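PDB 6FKK: MIP07328p from Drosophila melanogaster, which probably acts as a chemorepellent axon guidance cue, this chain being the extracellular sema and PSI domains of semaphorin 1b that are expected to take part in receptor binding. Local coordinates for residues A496-T501 against K517-S522; H476-I481 against C504-T509; S489-I494 against S525-A530; A401-I406 against I419-T424. All coordinates share one frame; numbering follows the deposited sequence.

Contact 1. Residues A496-T501 against K517-S522; sequences AWDLQT and KTYLQS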
loop_
_atom_site.group_PDB
_atom_site.type_symbol
_atom_site.label_atom_id
_atom_site.label_comp_id
_atom_site.label_asym_id
_atom_site.label_seq_id
_atom_site.Cartn_x
_atom_site.Cartn_y
_atom_site.Cartn_z
ATOM N N ALA A 496 -17.052 16.425 -17.897
ATOM C CA ALA A 496 -18.415 16.767 -18.272
ATOM C C ALA A 496 -18.392 17.393 -19.658
ATOM O O ALA A 496 -17.380 17.952 -20.088
ATOM C CB ALA A 496 -19.064 17.719 -17.258
ATOM N N TRP A 497 -19.517 17.292 -20.360
ATOM C CA TRP A 497 -19.620 17.749 -21.742
ATOM C C TRP A 497 -20.334 19.093 -21.796
ATOM O O TRP A 497 -21.489 19.203 -21.371
ATOM C CB TRP A 497 -20.355 16.727 -22.605
ATOM C CG TRP A 497 -20.505 17.170 -24.023
ATOM C CD1 TRP A 497 -21.626 17.676 -24.611
ATOM C CD2 TRP A 497 -19.490 17.162 -25.030
ATOM N NE1 TRP A 497 -21.375 17.977 -25.928
ATOM C CE2 TRP A 497 -20.068 17.673 -26.209
ATOM C CE3 TRP A 497 -18.148 16.771 -25.052
ATOM C CZ2 TRP A 497 -19.354 17.796 -27.398
ATOM C CZ3 TRP A 497 -17.440 16.897 -26.230
ATOM C CH2 TRP A 497 -18.043 17.406 -27.387
ATOM N N ASP A 498 -19.651 20.103 -22.329
ATOM C CA ASP A 498 -20.250 21.416 -22.525
ATOM C C ASP A 498 -21.012 21.437 -23.845
ATOM O O ASP A 498 -20.466 21.079 -24.892
ATOM C CB ASP A 498 -19.170 22.501 -22.512
ATOM C CG ASP A 498 -19.749 23.909 -22.490
ATOM O OD1 ASP A 498 -20.988 24.048 -22.435
ATOM O OD2 ASP A 498 -18.962 24.881 -22.520
ATOM N N LEU A 499 -22.279 21.845 -23.792
ATOM C CA LEU A 499 -23.059 21.957 -25.017
ATOM C C LEU A 499 -22.787 23.266 -25.742
ATOM O O LEU A 499 -22.937 23.332 -26.967
ATOM C CB LEU A 499 -24.550 21.823 -24.710
ATOM C CG LEU A 499 -25.006 20.427 -24.289
ATOM C CD1 LEU A 499 -26.507 20.398 -24.037
ATOM C CD2 LEU A 499 -24.615 19.417 -25.350
ATOM N N GLN A 500 -22.388 24.308 -25.010
ATOM C CA GLN A 500 -22.046 25.576 -25.644
ATOM C C GLN A 500 -20.824 25.425 -26.539
ATOM O O GLN A 500 -20.818 25.887 -27.684
ATOM C CB GLN A 500 -21.803 26.650 -24.586
ATOM C CG GLN A 500 -23.059 27.186 -23.932
ATOM C CD GLN A 500 -22.781 28.401 -23.075
ATOM O OE1 GLN A 500 -21.636 28.672 -22.713
ATOM N NE2 GLN A 500 -23.828 29.148 -22.754
ATOM N N THR A 501 -19.772 24.794 -26.027
ATOM C CA THR A 501 -18.566 24.511 -26.795
ATOM C C THR A 501 -18.359 23.006 -26.802
ATOM O O THR A 501 -18.190 22.397 -25.741
ATOM C CB THR A 501 -17.344 25.213 -26.202
ATOM O OG1 THR A 501 -16.974 24.577 -24.972
ATOM C CG2 THR A 501 -17.651 26.675 -25.932
ATOM N N LYS A 517 -24.389 25.004 -16.091
ATOM C CA LYS A 517 -25.781 24.660 -16.366
ATOM C C LYS A 517 -25.943 23.995 -17.726
ATOM O O LYS A 517 -26.868 23.197 -17.919
ATOM C CB LYS A 517 -26.662 25.908 -16.276
ATOM C CG LYS A 517 -26.843 26.437 -14.862
ATOM C CD LYS A 517 -27.399 25.355 -13.946
ATOM C CE LYS A 517 -27.537 25.845 -12.511
ATOM N NZ LYS A 517 -28.530 26.950 -12.382
ATOM N N THR A 518 -25.061 24.303 -18.674
ATOM C CA THR A 518 -25.108 23.717 -20.006
ATOM C C THR A 518 -24.289 22.435 -20.118
ATOM O O THR A 518 -24.015 21.987 -21.237
ATOM C CB THR A 518 -24.625 24.734 -21.046
ATOM O OG1 THR A 518 -23.309 25.186 -20.702
ATOM C CG2 THR A 518 -25.568 25.927 -21.105
ATOM N N TYR A 519 -23.901 21.836 -18.998
ATOM C CA TYR A 519 -23.053 20.654 -19.002
ATOM C C TYR A 519 -23.892 19.392 -18.834
ATOM O O TYR A 519 -24.988 19.422 -18.268
ATOM C CB TYR A 519 -21.998 20.722 -17.892
ATOM C CG TYR A 519 -20.915 21.770 -18.088
ATOM C CD1 TYR A 519 -21.052 22.786 -19.026
ATOM C CD2 TYR A 519 -19.748 21.731 -17.335
ATOM C CE1 TYR A 519 -20.064 23.739 -19.200
ATOM C CE2 TYR A 519 -18.754 22.678 -17.504
ATOM C CZ TYR A 519 -18.917 23.679 -18.438
ATOM O OH TYR A 519 -17.929 24.622 -18.609
ATOM N N LEU A 520 -23.360 18.275 -19.330
ATOM C CA LEU A 520 -24.026 16.983 -19.247
ATOM C C LEU A 520 -23.084 15.950 -18.648
ATOM O O LEU A 520 -21.905 15.888 -19.011
ATOM C CB LEU A 520 -24.504 16.508 -20.626
ATOM C CG LEU A 520 -25.676 17.260 -21.258
ATOM C CD1 LEU A 520 -26.014 16.662 -22.614
ATOM C CD2 LEU A 520 -26.888 17.233 -20.340
ATOM N N GLN A 521 -23.612 15.140 -17.733
ATOM C CA GLN A 521 -22.860 14.043 -17.141
ATOM C C GLN A 521 -23.847 13.036 -16.570
ATOM O O GLN A 521 -24.868 13.420 -15.995
ATOM C CB GLN A 521 -21.904 14.531 -16.045
ATOM C CG GLN A 521 -21.034 13.435 -15.446
ATOM C CD GLN A 521 -20.097 13.953 -14.370
ATOM O OE1 GLN A 521 -20.514 14.221 -13.244
ATOM N NE2 GLN A 521 -18.823 14.097 -14.716
ATOM N N SER A 522 -23.536 11.751 -16.733
ATOM C CA SER A 522 -24.406 10.677 -16.254
ATOM C C SER A 522 -23.521 9.573 -15.685
ATOM O O SER A 522 -22.910 8.810 -16.438
ATOM C CB SER A 522 -25.303 10.153 -17.370
ATOM O OG SER A 522 -26.209 9.185 -16.874
#

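Contact 2. Residues H476-I481 against C504-T509; sequences HHCSHI and CKNLAT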
loop_
_atom_site.group_PDB
_atom_site.type_symbol
_atom_site.label_atom_id
_atom_site.label_comp_id
_atom_site.label_asym_id
_atom_site.label_seq_id
_atom_site.Cartn_x
_atom_site.Cartn_y
_atom_site.Cartn_z
ATOM N N HIS A 476 -6.689 11.989 -15.935
ATOM C CA HIS A 476 -8.060 12.014 -16.423
ATOM C C HIS A 476 -8.040 12.399 -17.893
ATOM O O HIS A 476 -7.387 13.377 -18.271
ATOM C CB HIS A 476 -8.920 12.996 -15.621
ATOM C CG HIS A 476 -9.062 12.633 -14.175
ATOM N ND1 HIS A 476 -9.950 11.675 -13.734
ATOM C CD2 HIS A 476 -8.437 13.102 -13.071
ATOM C CE1 HIS A 476 -9.863 11.569 -12.419
ATOM N NE2 HIS A 476 -8.951 12.425 -11.993
ATOM N N HIS A 477 -8.755 11.631 -18.715
ATOM C CA HIS A 477 -8.707 11.782 -20.164
ATOM C C HIS A 477 -9.764 12.741 -20.698
ATOM O O HIS A 477 -10.257 12.540 -21.817
ATOM C CB HIS A 477 -8.853 10.416 -20.838
ATOM C CG HIS A 477 -7.966 9.357 -20.262
ATOM N ND1 HIS A 477 -6.660 9.180 -20.663
ATOM C CD2 HIS A 477 -8.202 8.411 -19.322
ATOM C CE1 HIS A 477 -6.127 8.175 -19.991
ATOM N NE2 HIS A 477 -7.041 7.691 -19.171
ATOM N N CYS A 478 -10.132 13.775 -19.938
ATOM C CA CYS A 478 -11.141 14.711 -20.427
ATOM C C CYS A 478 -10.646 15.444 -21.668
ATOM O O CYS A 478 -11.348 15.514 -22.683
ATOM C CB CYS A 478 -11.520 15.720 -19.339
ATOM S SG CYS A 478 -11.899 15.060 -17.694
ATOM N N SER A 479 -9.431 15.990 -21.608
ATOM C CA SER A 479 -8.898 16.766 -22.722
ATOM C C SER A 479 -8.451 15.900 -23.889
ATOM O O SER A 479 -8.065 16.447 -24.928
ATOM C CB SER A 479 -7.728 17.628 -22.246
ATOM O OG SER A 479 -6.689 16.826 -21.715
ATOM N N HIS A 480 -8.493 14.576 -23.753
ATOM C CA HIS A 480 -8.068 13.681 -24.819
ATOM C C HIS A 480 -9.231 13.079 -25.596
ATOM O O HIS A 480 -8.994 12.401 -26.602
ATOM C CB HIS A 480 -7.195 12.556 -24.251
ATOM C CG HIS A 480 -5.859 13.018 -23.759
ATOM N ND1 HIS A 480 -5.711 13.842 -22.664
ATOM C CD2 HIS A 480 -4.609 12.774 -24.216
ATOM C CE1 HIS A 480 -4.427 14.084 -22.467
ATOM N NE2 HIS A 480 -3.736 13.447 -23.395
ATOM N N ILE A 481 -10.469 13.302 -25.165
ATOM C CA ILE A 481 -11.649 12.834 -25.881
ATOM C C ILE A 481 -12.318 14.038 -26.530
ATOM O O ILE A 481 -12.486 15.085 -25.892
ATOM C CB ILE A 481 -12.620 12.080 -24.953
ATOM C CG1 ILE A 481 -13.884 11.669 -25.712
ATOM C CG2 ILE A 481 -12.966 12.911 -23.729
ATOM C CD1 ILE A 481 -13.618 10.731 -26.869
ATOM N N CYS A 504 -15.101 18.265 -24.171
ATOM C CA CYS A 504 -15.202 17.546 -22.906
ATOM C C CYS A 504 -14.269 18.215 -21.902
ATOM O O CYS A 504 -13.046 18.187 -22.067
ATOM C CB CYS A 504 -14.851 16.074 -23.105
ATOM S SG CYS A 504 -15.166 14.957 -21.704
ATOM N N LYS A 505 -14.838 18.821 -20.861
ATOM C CA LYS A 505 -14.090 19.677 -19.951
ATOM C C LYS A 505 -13.833 18.986 -18.617
ATOM O O LYS A 505 -14.616 18.147 -18.164
ATOM C CB LYS A 505 -14.825 21.000 -19.708
ATOM C CG LYS A 505 -14.827 21.933 -20.907
ATOM C CD LYS A 505 -15.524 23.246 -20.593
ATOM C CE LYS A 505 -15.472 24.193 -21.782
ATOM N NZ LYS A 505 -16.187 25.470 -21.505
ATOM N N ASN A 506 -12.721 19.365 -17.992
ATOM C CA ASN A 506 -12.345 18.877 -16.672
ATOM C C ASN A 506 -12.920 19.820 -15.622
ATOM O O ASN A 506 -12.644 21.024 -15.646
ATOM C CB ASN A 506 -10.822 18.787 -16.561
ATOM C CG ASN A 506 -10.358 18.179 -15.250
ATOM O OD1 ASN A 506 -10.739 18.628 -14.169
ATOM N ND2 ASN A 506 -9.521 17.152 -15.343
ATOM N N LEU A 507 -13.710 19.274 -14.695
ATOM C CA LEU A 507 -14.383 20.118 -13.714
ATOM C C LEU A 507 -13.439 20.644 -12.638
ATOM O O LEU A 507 -13.765 21.639 -11.984
ATOM C CB LEU A 507 -15.533 19.354 -13.059
ATOM C CG LEU A 507 -16.688 18.951 -13.975
ATOM C CD1 LEU A 507 -17.813 18.324 -13.173
ATOM C CD2 LEU A 507 -17.191 20.151 -14.750
ATOM N N ALA A 508 -12.285 20.008 -12.440
ATOM C CA ALA A 508 -11.366 20.442 -11.394
ATOM C C ALA A 508 -10.363 21.479 -11.886
ATOM O O ALA A 508 -10.058 22.433 -11.163
ATOM C CB ALA A 508 -10.621 19.240 -10.809
ATOM N N THR A 509 -9.845 21.312 -13.104
ATOM C CA THR A 509 -8.826 22.201 -13.650
ATOM C C THR A 509 -9.411 23.323 -14.502
ATOM O O THR A 509 -9.075 24.493 -14.295
ATOM C CB THR A 509 -7.814 21.398 -14.479
ATOM O OG1 THR A 509 -8.484 20.748 -15.568
ATOM C CG2 THR A 509 -7.123 20.349 -13.616
#

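Contact 3. Residues S489-I494 against S525-A530; sequences SLQDPI and STKKAA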
loop_
_atom_site.group_PDB
_atom_site.type_symbol
_atom_site.label_atom_id
_atom_site.label_comp_id
_atom_site.label_asym_id
_atom_site.label_seq_id
_atom_site.Cartn_x
_atom_site.Cartn_y
_atom_site.Cartn_z
ATOM N N SER A 489 -19.885 8.367 -22.092
ATOM C CA SER A 489 -19.633 6.945 -21.875
ATOM C C SER A 489 -18.449 6.707 -20.951
ATOM O O SER A 489 -18.369 5.644 -20.329
ATOM C CB SER A 489 -19.396 6.236 -23.209
ATOM O OG SER A 489 -20.566 6.235 -24.007
ATOM N N LEU A 490 -17.529 7.669 -20.850
ATOM C CA LEU A 490 -16.383 7.508 -19.961
ATOM C C LEU A 490 -16.831 7.377 -18.511
ATOM O O LEU A 490 -16.258 6.595 -17.743
ATOM C CB LEU A 490 -15.425 8.687 -20.126
ATOM C CG LEU A 490 -14.093 8.608 -19.375
ATOM C CD1 LEU A 490 -13.253 7.440 -19.879
ATOM C CD2 LEU A 490 -13.326 9.918 -19.495
ATOM N N GLN A 491 -17.863 8.129 -18.125
ATOM C CA GLN A 491 -18.413 8.113 -16.770
ATOM C C GLN A 491 -17.359 8.458 -15.719
ATOM O O GLN A 491 -17.435 8.009 -14.573
ATOM C CB GLN A 491 -19.078 6.772 -16.456
ATOM C CG GLN A 491 -20.370 6.561 -17.220
ATOM C CD GLN A 491 -21.114 5.326 -16.767
ATOM O OE1 GLN A 491 -20.532 4.251 -16.629
ATOM N NE2 GLN A 491 -22.412 5.475 -16.523
ATOM N N ASP A 492 -16.370 9.259 -16.104
ATOM C CA ASP A 492 -15.448 9.846 -15.141
ATOM C C ASP A 492 -16.144 11.005 -14.439
ATOM O O ASP A 492 -16.642 11.915 -15.111
ATOM C CB ASP A 492 -14.174 10.334 -15.841
ATOM C CG ASP A 492 -13.036 10.643 -14.870
ATOM O OD1 ASP A 492 -13.279 11.294 -13.833
ATOM O OD2 ASP A 492 -11.888 10.236 -15.155
ATOM N N PRO A 493 -16.216 11.005 -13.103
ATOM C CA PRO A 493 -16.920 12.095 -12.404
ATOM C C PRO A 493 -16.312 13.466 -12.637
ATOM O O PRO A 493 -16.959 14.470 -12.319
ATOM C CB PRO A 493 -16.817 11.687 -10.926
ATOM C CG PRO A 493 -15.635 10.775 -10.867
ATOM C CD PRO A 493 -15.637 10.028 -12.167
ATOM N N ILE A 494 -15.105 13.541 -13.194
ATOM C CA ILE A 494 -14.436 14.820 -13.390
ATOM C C ILE A 494 -14.610 15.374 -14.803
ATOM O O ILE A 494 -14.377 16.574 -15.014
ATOM C CB ILE A 494 -12.940 14.698 -13.035
ATOM C CG1 ILE A 494 -12.420 15.999 -12.428
ATOM C CG2 ILE A 494 -12.123 14.315 -14.258
ATOM C CD1 ILE A 494 -11.074 15.842 -11.764
ATOM N N SER A 525 -25.948 5.487 -14.569
ATOM C CA SER A 525 -26.676 4.898 -15.683
ATOM C C SER A 525 -25.777 3.901 -16.398
ATOM O O SER A 525 -24.617 3.694 -16.027
ATOM C CB SER A 525 -27.165 5.976 -16.657
ATOM O OG SER A 525 -26.071 6.634 -17.276
ATOM N N THR A 526 -26.327 3.275 -17.435
ATOM C CA THR A 526 -25.524 2.448 -18.321
ATOM C C THR A 526 -24.663 3.336 -19.212
ATOM O O THR A 526 -24.993 4.497 -19.471
ATOM C CB THR A 526 -26.419 1.556 -19.182
ATOM O OG1 THR A 526 -27.541 1.114 -18.409
ATOM C CG2 THR A 526 -25.646 0.337 -19.675
ATOM N N LYS A 527 -23.542 2.782 -19.677
ATOM C CA LYS A 527 -22.687 3.537 -20.587
ATOM C C LYS A 527 -23.397 3.830 -21.901
ATOM O O LYS A 527 -23.077 4.817 -22.574
ATOM C CB LYS A 527 -21.382 2.782 -20.831
ATOM C CG LYS A 527 -20.560 2.579 -19.570
ATOM C CD LYS A 527 -19.076 2.592 -19.870
ATOM C CE LYS A 527 -18.282 2.887 -18.614
ATOM N NZ LYS A 527 -16.933 3.433 -18.923
ATOM N N LYS A 528 -24.363 2.991 -22.284
ATOM C CA LYS A 528 -25.215 3.315 -23.420
ATOM C C LYS A 528 -26.356 4.239 -23.021
ATOM O O LYS A 528 -26.788 5.068 -23.828
ATOM C CB LYS A 528 -25.765 2.036 -24.058
ATOM C CG LYS A 528 -26.626 1.186 -23.136
ATOM C CD LYS A 528 -27.290 0.051 -23.900
ATOM C CE LYS A 528 -28.092 -0.854 -22.976
ATOM N NZ LYS A 528 -27.224 -1.581 -22.007
ATOM N N ALA A 529 -26.849 4.120 -21.783
ATOM C CA ALA A 529 -27.884 5.032 -21.312
ATOM C C ALA A 529 -27.340 6.441 -21.118
ATOM O O ALA A 529 -28.095 7.414 -21.214
ATOM C CB ALA A 529 -28.493 4.510 -20.010
ATOM N N ALA A 530 -26.038 6.572 -20.848
ATOM C CA ALA A 530 -25.436 7.895 -20.725
ATOM C C ALA A 530 -25.341 8.581 -22.081
ATOM O O ALA A 530 -25.723 9.748 -22.225
ATOM C CB ALA A 530 -24.054 7.788 -20.079
#

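Contact 4. Residues A401-I406 against I419-T424; sequences AYYDVI and INILST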
loop_
_atom_site.group_PDB
_atom_site.type_symbol
_atom_site.label_atom_id
_atom_site.label_comp_id
_atom_site.label_asym_id
_atom_site.label_seq_id
_atom_site.Cartn_x
_atom_site.Cartn_y
_atom_site.Cartn_z
ATOM N N ALA A 401 -22.044 15.434 -5.956
ATOM C CA ALA A 401 -21.576 14.399 -5.051
ATOM C C ALA A 401 -20.080 14.161 -5.236
ATOM O O ALA A 401 -19.502 14.452 -6.286
ATOM C CB ALA A 401 -22.344 13.095 -5.273
ATOM N N TYR A 402 -19.452 13.615 -4.199
ATOM C CA TYR A 402 -18.013 13.390 -4.181
ATOM C C TYR A 402 -17.726 11.897 -4.266
ATOM O O TYR A 402 -18.293 11.107 -3.504
ATOM C CB TYR A 402 -17.386 13.992 -2.922
ATOM C CG TYR A 402 -17.528 15.495 -2.856
ATOM C CD1 TYR A 402 -18.675 16.083 -2.336
ATOM C CD2 TYR A 402 -16.523 16.327 -3.328
ATOM C CE1 TYR A 402 -18.812 17.457 -2.282
ATOM C CE2 TYR A 402 -16.650 17.700 -3.277
ATOM C CZ TYR A 402 -17.796 18.260 -2.754
ATOM O OH TYR A 402 -17.930 19.629 -2.704
ATOM N N TYR A 403 -16.856 11.519 -5.200
ATOM C CA TYR A 403 -16.490 10.127 -5.420
ATOM C C TYR A 403 -14.976 9.981 -5.385
ATOM O O TYR A 403 -14.250 10.849 -5.878
ATOM C CB TYR A 403 -17.019 9.612 -6.764
ATOM C CG TYR A 403 -18.513 9.745 -6.940
ATOM C CD1 TYR A 403 -19.372 8.729 -6.542
ATOM C CD2 TYR A 403 -19.065 10.882 -7.513
ATOM C CE1 TYR A 403 -20.741 8.846 -6.706
ATOM C CE2 TYR A 403 -20.430 11.007 -7.682
ATOM C CZ TYR A 403 -21.263 9.988 -7.276
ATOM O OH TYR A 403 -22.622 10.115 -7.444
ATOM N N ASP A 404 -14.507 8.881 -4.805
ATOM C CA ASP A 404 -13.095 8.530 -4.872
ATOM C C ASP A 404 -12.825 7.794 -6.179
ATOM O O ASP A 404 -13.388 6.722 -6.421
ATOM C CB ASP A 404 -12.698 7.661 -3.680
ATOM C CG ASP A 404 -12.708 8.424 -2.372
ATOM O OD1 ASP A 404 -12.864 9.661 -2.411
ATOM O OD2 ASP A 404 -12.560 7.787 -1.306
ATOM N N VAL A 405 -11.977 8.367 -7.026
ATOM C CA VAL A 405 -11.549 7.691 -8.245
ATOM C C VAL A 405 -10.383 6.777 -7.892
ATOM O O VAL A 405 -9.324 7.243 -7.459
ATOM C CB VAL A 405 -11.157 8.696 -9.337
ATOM C CG1 VAL A 405 -10.793 7.962 -10.620
ATOM C CG2 VAL A 405 -12.297 9.667 -9.578
ATOM N N ILE A 406 -10.580 5.475 -8.067
ATOM C CA ILE A 406 -9.622 4.468 -7.630
ATOM C C ILE A 406 -8.849 3.958 -8.837
ATOM O O ILE A 406 -9.444 3.580 -9.855
ATOM C CB ILE A 406 -10.329 3.314 -6.900
ATOM C CG1 ILE A 406 -11.082 3.853 -5.683
ATOM C CG2 ILE A 406 -9.324 2.254 -6.487
ATOM C CD1 ILE A 406 -12.141 2.915 -5.157
ATOM N N ILE A 419 -15.061 4.013 -10.044
ATOM C CA ILE A 419 -15.681 4.602 -8.866
ATOM C C ILE A 419 -16.794 3.670 -8.406
ATOM O O ILE A 419 -17.198 2.747 -9.113
ATOM C CB ILE A 419 -16.233 6.018 -9.128
ATOM C CG1 ILE A 419 -17.374 5.965 -10.146
ATOM C CG2 ILE A 419 -15.124 6.949 -9.600
ATOM C CD1 ILE A 419 -18.083 7.286 -10.337
ATOM N N ASN A 420 -17.290 3.923 -7.198
ATOM C CA ASN A 420 -18.351 3.123 -6.605
ATOM C C ASN A 420 -19.583 3.984 -6.377
ATOM O O ASN A 420 -19.475 5.147 -5.974
ATOM C CB ASN A 420 -17.903 2.497 -5.280
ATOM C CG ASN A 420 -16.841 1.434 -5.467
ATOM O OD1 ASN A 420 -15.722 1.567 -4.974
ATOM N ND2 ASN A 420 -17.189 0.368 -6.179
ATOM N N ILE A 421 -20.752 3.409 -6.641
ATOM C CA ILE A 421 -22.031 4.063 -6.399
ATOM C C ILE A 421 -22.896 3.105 -5.596
ATOM O O ILE A 421 -23.124 1.964 -6.019
ATOM C CB ILE A 421 -22.734 4.466 -7.706
ATOM C CG1 ILE A 421 -21.979 5.607 -8.392
ATOM C CG2 ILE A 421 -24.177 4.864 -7.436
ATOM C CD1 ILE A 421 -22.595 6.032 -9.705
ATOM N N LEU A 422 -23.371 3.559 -4.441
ATOM C CA LEU A 422 -24.190 2.750 -3.547
ATOM C C LEU A 422 -25.635 3.217 -3.654
ATOM O O LEU A 422 -25.929 4.395 -3.423
ATOM C CB LEU A 422 -23.687 2.853 -2.107
ATOM C CG LEU A 422 -24.364 1.964 -1.063
ATOM C CD1 LEU A 422 -24.154 0.498 -1.398
ATOM C CD2 LEU A 422 -23.847 2.279 0.333
ATOM N N SER A 423 -26.531 2.297 -4.002
ATOM C CA SER A 423 -27.937 2.610 -4.213
ATOM C C SER A 423 -28.748 2.311 -2.959
ATOM O O SER A 423 -28.559 1.275 -2.314
ATOM C CB SER A 423 -28.497 1.819 -5.398
ATOM O OG SER A 423 -28.356 0.425 -5.189
ATOM N N THR A 424 -29.656 3.225 -2.622
ATOM C CA THR A 424 -30.531 3.097 -1.463
ATOM C C THR A 424 -31.954 2.842 -1.945
ATOM O O THR A 424 -32.537 3.681 -2.641
ATOM C CB THR A 424 -30.479 4.350 -0.589
ATOM O OG1 THR A 424 -29.221 4.408 0.094
ATOM C CG2 THR A 424 -31.608 4.338 0.431
#

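Contact 1. Residues A496-T501 against K517-S522
The indole of Trp-497 has a methyl of Leu-499, CD2, in its plane at one edge, and it packs on Cys-484, Cys-487 and Leu-488 of helix 484-489. The phenol ring of Tyr-519 is met obliquely: Ala-496 CB lies 4.1 Å from CD2, and Asp-498 CG stands 3.3 Å from CE1, with the carboxylate plane turned 48° from the ring. The ring's hydroxyl hydrogen-bonds to His-512. With CG anti to its backbone N (chi1 -171°), Asp-498 lies alongside Thr-518, whose OG1 donates to OD1 at 3.1 Å. The same OD1 takes Gln-500 N, closing an Asx turn, and both donors come from above the carboxylate plane. OD2 forms a salt bridge with Lys-505, so an acid suits a place where donors converge. Leu-520, on the same face as Trp-497, meets Leu-499 CD1 with its CD1 at 4.0 Å. The backbones join at Trp-497 and Leu-520, a hydrogen-bonded pair: Trp-497 N reaches Leu-520 O at 3.1 Å, almost straight at 175°. Asp-498 and Tyr-519 follow as a non-hydrogen-bonded pair. This is an edge of the small three-stranded antiparallel sheet of a PSI domain, the plexin repeat.

Contact 2. Residues H476-I481 against C504-T509
Two half-cystines face each other here without bonding to each other: Cys-478 pairs with Cys-495, and Cys-504 with Cys-487. Their CB atoms both point across the gap, but different first torsions turn the sulfurs to different partners. Cys-478 SG sits beside its backbone N (chi1 -48°), whereas Cys-504 SG is anti to its N (chi1 -171°); the nearest approach of the two side chains is Cys-478 CB to Cys-504 SG, 4.4 Å. Ile-481, at the end of the type I turn begun by Cys-478, packs its CG2 methyl 3.6 Å from Cys-504 SG; a branched aliphatic residue fits well beside a sulfur. At the other end Asn-506, with CG anti to the backbone N, swings its amide toward the loop, and ND2 lies 3.9 Å from Cys-478 SG. Its OD1 accepts from Ala-508 N at 2.7 Å, in the carbonyl plane, closing an Asx turn, and from Thr-509 N at 3.0 Å, well above it, completing the Asx motif. In place of Asn-506, an alanine would remove both acceptor bonds and would probably loosen the turn that follows the strand. His-476, whose CB lies near the amide, hydrogen-bonds through ND1 to Asp-492 and through NE2 to His-392. The chemistry is dispersion between sulfur, methyl and amide, with cohesion probably owed largely to the disulfides, which tie Cys-478 to strand 495-498 and Cys-504 to helix 484-489.

Contact 3. Residues S489-I494 against S525-A530
Gln-491 is the first residue after helix 484-489 to leave helical angles, with positive phi (58°), and Ser-489 CA lies 4.8 Å from Lys-527 CA in the first turn of helix 527-533. Lys-527 bends at chi2 so that its aliphatic part runs past Gln-491, with CE 3.3 Å from OE1. Its ammonium donates to Ser-489 O at 3.0 Å, in the carbonyl plane, and weakly to Leu-490 O at 3.4 Å; its strongest partner is Val-437 O. Lys-527, a long cation, suits these carbonyls, and its charge would probably be favourable at a helix C-terminus. A leucine here would lose the ammonium and its bonds to these carbonyls, and would probably loosen the link between the helix end and helix 527-533. Gln-491 reaches out with an extended chain, and NE2 donates a hydrogen bond to Ser-525 O at 2.9 Å, in its own amide plane but 53° above the carbonyl plane. Ser-489 OG comes 3.2 Å from Lys-527 O, yet Leu-485 O competes for its proton. Strand 432-442 of the sema domain lies against the loop: Val-436 touches Gln-491, and Ile-438 touches Leu-490, Asp-492 and Pro-493, while helix 527-533 meets the loop through Lys-527.

Contact 4. Residues A401-I406 against I419-T424
Strands 402-410 and 414-423 form the central hairpin of one four-stranded antiparallel blade of the sema beta-propeller, and at this end they splay: the axes of 402-406 and 419-423 come within 6.3 Å but run at 141°. Side chains therefore carry the contact, and Tyr-403 and Ile-419 carry much of it. From Tyr-403 CB, which points toward the partner strand, chi1 of -57° places CG beside the backbone N, and Ile-419 CD1 stands over one ring face, 4.2 Å from CG. Further out, CD1 has the carbonyl oxygen Asn-420 O at the ring's edge, near its plane, 3.6 Å away. Next comes CE1, met obliquely by Ile-421 CG1 at 3.9 Å. On the other branch of the ring, CD2 faces Pro-493 of the PSI domain. A broad, flat residue suits the widening gap, since one ring can touch three successive residues. Ile-419 fills the narrower end. Its CG1 takes the crowded position between N and carbonyl carbon (chi1 65°), which leaves CG2 to lie 3.9 Å from Val-405 CG2. Beta-branched residues are well placed on such a strand. Asp-404, by contrast, sends its carboxylate away to Ser-279 and Tyr-286. Beyond it, Ile-406 CD1 lies 3.8 Å from Asn-420 OD1, while the ND2 of that same amide hydrogen-bonds to Leu-376 O.

In the fold
Contact 4 comes first along the chain, in a propeller blade of the sema domain; contacts 1, 2 and 3 follow within the PSI domain. Their segments interleave: contact 2 crosses both others, and contact 1 falls entirely within the span bounded by 489-494 and 525-530. Contacts 1 and 2 share the three-stranded sheet through strands 495-498 and 503-506, with centres about 12 Å apart. Contact 3 lies about 13 Å from contact 1 and about 13 Å from contact 4, which it touches through Pro-493 packed on Val-405, Ile-419 and Tyr-403. Contact 2 also reaches the blade, through His-476. The small domain is thus seated directly against the propeller rather than merely strung behind it.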